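Local coordinates for protein lytic Polysaccharide Monooxygenase (Phytophthora infestans, PDB 6Z5Y) that binds copper and, as the N-terminal part of a secreted lytic polysaccharide monooxygenase, probably cleaves plant-cell-wall pectin oxidatively, at residues L41-F44 and K45-P49; E101-D105 and D106-L110. All coordinates share one frame; numbering follows the deposited sequence.

Contact 1 of 2, residues L41-F44 and K45-P49; sequences LATF and KELAP
The ring of Phe-44 meets the methyl CB of Ala-48 obliquely, one helical turn on, with CE1 4.4 Å from it. CG lies anti to the backbone N (chi1 -174°), which leans the ring outward and toward the C-terminal end of the helix; there Phe-53 meets it edge-to-face and Trp-27 lies against it with the planes inclined at about 40°. A large flat residue suits this inward side, and alanine, with only a methyl, lets the ring lie close along the helix. Beside it Thr-43 and Leu-47 run alongside each other, pointing the same way, and their methyls CG2 and CD1 meet at 3.8 Å. Trp-31 touches both. OG1 of Thr-43 hydrogen-bonds to the carbonyl of Gly-39, which satisfies the hydroxyl in a buried place, while CG2 serves the apolar side. On the exposed side Lys-45 and Glu-46 extend their chains away from the helix. The backbone N of Lys-45 bonds to O of Leu-41 at 2.9 Å, and N of Leu-47 to O of Thr-43 at 3.0 Å. The O of Phe-44 accepts N of Ala-48 at 2.9 Å and, in a weak i to i+3 contact, N of Leu-47. The i to i+4 bonds mark the last turns of an amphipathic alpha-helix, 36-47.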
loop_
_atom_site.group_PDB
_atom_site.type_symbol
_atom_site.label_atom_id
_atom_site.label_comp_id
_atom_site.label_asym_id
_atom_site.label_seq_id
_atom_site.Cartn_x
_atom_site.Cartn_y
_atom_site.Cartn_z
ATOM N N LEU A 41 -8.031 2.994 -13.774
ATOM C CA LEU A 41 -7.855 4.192 -12.918
ATOM C C LEU A 41 -8.988 5.194 -13.144
ATOM O O LEU A 41 -9.405 5.848 -12.194
ATOM C CB LEU A 41 -6.512 4.810 -13.260
ATOM C CG LEU A 41 -5.325 3.997 -12.746
ATOM C CD1 LEU A 41 -4.046 4.420 -13.421
ATOM C CD2 LEU A 41 -5.174 4.111 -11.241
ATOM N N ALA A 42 -9.422 5.352 -14.397
ATOM C CA ALA A 42 -10.497 6.320 -14.687
ATOM C C ALA A 42 -11.814 5.859 -14.062
ATOM O O ALA A 42 -12.577 6.697 -13.532
ATOM C CB ALA A 42 -10.611 6.502 -16.190
ATOM N N THR A 43 -12.073 4.550 -14.078
ATOM C CA THR A 43 -13.286 3.982 -13.451
ATOM C C THR A 43 -13.212 4.213 -11.937
ATOM O O THR A 43 -14.176 4.670 -11.338
ATOM C CB THR A 43 -13.446 2.501 -13.787
ATOM O OG1 THR A 43 -13.514 2.331 -15.213
ATOM C CG2 THR A 43 -14.683 1.932 -13.123
ATOM N N PHE A 44 -12.059 3.970 -11.352
ATOM C CA PHE A 44 -11.875 4.216 -9.913
ATOM C C PHE A 44 -12.175 5.696 -9.606
ATOM O O PHE A 44 -12.905 6.004 -8.654
ATOM C CB PHE A 44 -10.456 3.801 -9.518
ATOM C CG PHE A 44 -10.234 3.878 -8.041
ATOM C CD1 PHE A 44 -9.890 5.070 -7.426
ATOM C CD2 PHE A 44 -10.387 2.746 -7.270
ATOM C CE1 PHE A 44 -9.716 5.118 -6.059
ATOM C CE2 PHE A 44 -10.211 2.800 -5.901
ATOM C CZ PHE A 44 -9.900 3.989 -5.300
ATOM N N LYS A 45 -11.597 6.601 -10.383
ATOM C CA LYS A 45 -11.792 8.044 -10.162
ATOM C C LYS A 45 -13.276 8.412 -10.280
ATOM O O LYS A 45 -13.775 9.211 -9.488
ATOM C CB LYS A 45 -10.925 8.826 -11.138
ATOM C CG LYS A 45 -11.111 10.318 -10.988
ATOM C CD LYS A 45 -10.098 11.079 -11.765
ATOM C CE LYS A 45 -10.326 12.566 -11.630
ATOM N NZ LYS A 45 -9.418 13.336 -12.510
ATOM N N GLU A 46 -13.954 7.843 -11.272
ATOM C CA GLU A 46 -15.384 8.128 -11.526
ATOM C C GLU A 46 -16.237 7.666 -10.353
ATOM O O GLU A 46 -17.173 8.381 -9.957
ATOM C CB GLU A 46 -15.895 7.427 -12.788
ATOM C CG GLU A 46 -17.387 7.604 -13.021
ATOM C CD GLU A 46 -17.921 6.919 -14.271
ATOM O OE1 GLU A 46 -17.125 6.494 -15.138
ATOM O OE2 GLU A 46 -19.146 6.808 -14.403
ATOM N N LEU A 47 -15.939 6.499 -9.798
ATOM C CA LEU A 47 -16.820 5.871 -8.793
ATOM C C LEU A 47 -16.466 6.305 -7.381
ATOM O O LEU A 47 -17.287 6.139 -6.486
ATOM C CB LEU A 47 -16.719 4.364 -8.942
ATOM C CG LEU A 47 -17.251 3.848 -10.263
ATOM C CD1 LEU A 47 -17.156 2.339 -10.271
ATOM C CD2 LEU A 47 -18.680 4.313 -10.475
ATOM N N ALA A 48 -15.265 6.777 -7.157
ATOM C CA ALA A 48 -14.802 7.060 -5.782
ATOM C C ALA A 48 -15.742 8.017 -5.036
ATOM O O ALA A 48 -16.117 7.706 -3.909
ATOM C CB ALA A 48 -13.365 7.507 -5.817
ATOM N N PRO A 49 -16.158 9.195 -5.581
ATOM C CA PRO A 49 -16.981 10.135 -4.804
ATOM C C PRO A 49 -18.327 9.552 -4.342
ATOM O O PRO A 49 -18.698 9.711 -3.182
ATOM C CB PRO A 49 -17.176 11.329 -5.745
ATOM C CG PRO A 49 -16.086 11.212 -6.792
ATOM C CD PRO A 49 -15.729 9.747 -6.876
#

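Contact 2 of 2, residues E101-D105 and D106-L110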
loop_
_atom_site.group_PDB
_atom_site.type_symbol
_atom_site.label_atom_id
_atom_site.label_comp_id
_atom_site.label_asym_id
_atom_site.label_seq_id
_atom_site.Cartn_x
_atom_site.Cartn_y
_atom_site.Cartn_z
ATOM N N GLU A 101 -0.445 4.262 -0.393
ATOM C CA GLU A 101 -0.139 5.278 0.601
ATOM C C GLU A 101 0.665 4.666 1.729
ATOM O O GLU A 101 0.623 3.463 1.981
ATOM C CB GLU A 101 -1.414 5.953 1.075
ATOM C CG GLU A 101 -2.373 4.995 1.725
ATOM C CD GLU A 101 -3.798 5.512 1.800
ATOM O OE1 GLU A 101 -4.359 5.867 0.735
ATOM O OE2 GLU A 101 -4.380 5.481 2.883
ATOM N N ILE A 102 1.378 5.543 2.413
ATOM C CA ILE A 102 2.200 5.196 3.598
ATOM C C ILE A 102 1.783 6.115 4.727
ATOM O O ILE A 102 1.721 7.359 4.543
ATOM C CB ILE A 102 3.690 5.333 3.305
ATOM C CG1 ILE A 102 4.127 4.424 2.169
ATOM C CG2 ILE A 102 4.512 5.041 4.563
ATOM C CD1 ILE A 102 5.534 4.649 1.659
ATOM N N TRP A 103 1.556 5.523 5.887
ATOM C CA TRP A 103 1.245 6.223 7.138
ATOM C C TRP A 103 2.313 5.923 8.167
ATOM O O TRP A 103 2.853 4.812 8.203
ATOM C CB TRP A 103 -0.096 5.732 7.670
ATOM C CG TRP A 103 -1.282 6.043 6.823
ATOM C CD1 TRP A 103 -1.623 5.477 5.629
ATOM C CD2 TRP A 103 -2.317 6.958 7.142
ATOM N NE1 TRP A 103 -2.804 5.996 5.176
ATOM C CE2 TRP A 103 -3.255 6.910 6.090
ATOM C CE3 TRP A 103 -2.572 7.800 8.239
ATOM C CZ2 TRP A 103 -4.440 7.635 6.110
ATOM C CZ3 TRP A 103 -3.749 8.522 8.256
ATOM C CH2 TRP A 103 -4.654 8.443 7.192
ATOM N N LEU A 104 2.582 6.884 9.024
ATOM C CA LEU A 104 3.399 6.689 10.237
ATOM C C LEU A 104 2.473 6.984 11.402
ATOM O O LEU A 104 2.027 8.145 11.575
ATOM C CB LEU A 104 4.626 7.611 10.239
ATOM C CG LEU A 104 5.546 7.445 9.051
ATOM C CD1 LEU A 104 6.687 8.425 9.132
ATOM C CD2 LEU A 104 6.080 6.030 8.921
ATOM N N ASP A 105 2.063 5.958 12.114
ATOM C CA ASP A 105 0.907 6.058 13.021
ATOM C C ASP A 105 -0.224 6.738 12.249
ATOM O O ASP A 105 -0.582 6.263 11.147
ATOM C CB ASP A 105 1.305 6.649 14.374
ATOM C CG ASP A 105 2.366 5.805 15.078
ATOM O OD1 ASP A 105 2.263 4.580 14.971
ATOM O OD2 ASP A 105 3.221 6.409 15.764
ATOM N N ASP A 106 -0.818 7.770 12.807
ATOM C CA ASP A 106 -1.999 8.449 12.237
ATOM C C ASP A 106 -1.632 9.629 11.316
ATOM O O ASP A 106 -2.522 10.383 10.993
ATOM C CB ASP A 106 -2.955 8.860 13.344
ATOM C CG ASP A 106 -2.319 9.647 14.471
ATOM O OD1 ASP A 106 -1.137 10.045 14.319
ATOM O OD2 ASP A 106 -2.990 9.848 15.509
ATOM N N LYS A 107 -0.399 9.677 10.853
ATOM C CA LYS A 107 0.032 10.708 9.887
ATOM C C LYS A 107 0.222 10.066 8.532
ATOM O O LYS A 107 1.084 9.179 8.370
ATOM C CB LYS A 107 1.334 11.324 10.361
ATOM C CG LYS A 107 1.840 12.466 9.500
ATOM C CD LYS A 107 3.159 13.001 10.007
ATOM C CE LYS A 107 3.776 14.103 9.194
ATOM N NZ LYS A 107 5.056 14.555 9.792
ATOM N N MET A 108 -0.523 10.485 7.553
ATOM C CA MET A 108 -0.298 10.022 6.170
ATOM C C MET A 108 0.906 10.803 5.623
ATOM O O MET A 108 0.855 12.041 5.553
ATOM C CB MET A 108 -1.522 10.185 5.268
ATOM C CG MET A 108 -1.472 9.270 4.031
ATOM S SD MET A 108 -2.880 9.411 2.899
ATOM C CE MET A 108 -2.634 11.115 2.402
ATOM N N VAL A 109 1.956 10.121 5.296
ATOM C CA VAL A 109 3.207 10.745 4.846
ATOM C C VAL A 109 3.424 10.624 3.356
ATOM O O VAL A 109 4.259 11.379 2.839
ATOM C CB VAL A 109 4.411 10.221 5.627
ATOM C CG1 VAL A 109 4.305 10.624 7.092
ATOM C CG2 VAL A 109 4.616 8.726 5.497
ATOM N N LEU A 110 2.732 9.761 2.660
ATOM C CA LEU A 110 2.880 9.638 1.210
ATOM C C LEU A 110 1.583 9.068 0.668
ATOM O O LEU A 110 0.988 8.164 1.280
ATOM C CB LEU A 110 4.079 8.756 0.862
ATOM C CG LEU A 110 4.265 8.482 -0.633
ATOM C CD1 LEU A 110 5.731 8.504 -1.001
ATOM C CD2 LEU A 110 3.637 7.148 -1.074
#
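CB of Met-108 sits over the six-membered ring of Trp-103, 3.7 Å from the centroid and almost directly above it, a CH-pi contact. With CG anti to the backbone N (chi1 -159°), the chain runs on over the indole, and CG comes 3.6 Å from Trp-103 CE2. SD then lies obliquely to the five-membered ring, a Met-aromatic contact at 4.6 Å from its centroid, and also approaches the carboxylate carbon of Glu-101. The chain bends at chi3 (64°), and CE leads away from the partner strand. Met-108 has two conformers and this course is that of one, so the sulfur contact is doubtful to that extent. A flexible, polarisable thioether suits such a ring surface. At the indole edge NE1 gives a nearly straight bond of 2.8 Å to Glu-101 OE2, which lies in the ring plane and is met on its anti side, 28° out of the carboxylate plane. The backbone N-H groups of Val-56 and Arg-57 position that carboxylate, which in turn holds the indole through NE1.

Ile-102, Leu-104 and Leu-110 form the buried aliphatic part of the opposite face. Val-109, turned aside by a classic beta bulge, packs against Leu-104 and, CG2 to CG2 at 3.8 Å, against Ile-102. In the bulge O of Ile-102 accepts N of Val-109 at 2.9 Å and N of Leu-110 at 3.2 Å. A type II' turn from Leu-104 to Lys-107 closes the hairpin, with Asp-105 at its first corner in a positive-phi conformation.

Strand 107-112 is outermost in the five-stranded sheet. Strand 100-104 lies between it and strand 143-155, whose Leu-145 and Phe-147 touch Ile-102, while Phe-130 of strand 129-130 packs against Ile-102 and Leu-110; Arg-57, of helix 56-60, makes a cation-pi contact with Trp-103.

Overall arrangement
Contact 1 and contact 2 are separate local elements of one domain, following each other along the chain, with centres 22 Å apart and nearest atoms about 8 Å apart, without touching. Contact 1 lies on helix 36-47, near the copper site of His-1, His-96 and Tyr-164: the side chain of Leu-41 is about 9 Å from that of His-96. Contact 2 lies away from that site, in the hairpin at one edge of the five-stranded sheet. Its relation to the metal is one of topology: Tyr-164 lies on strand 158-170, two strands from strand 100-104, with strand 143-155 between them.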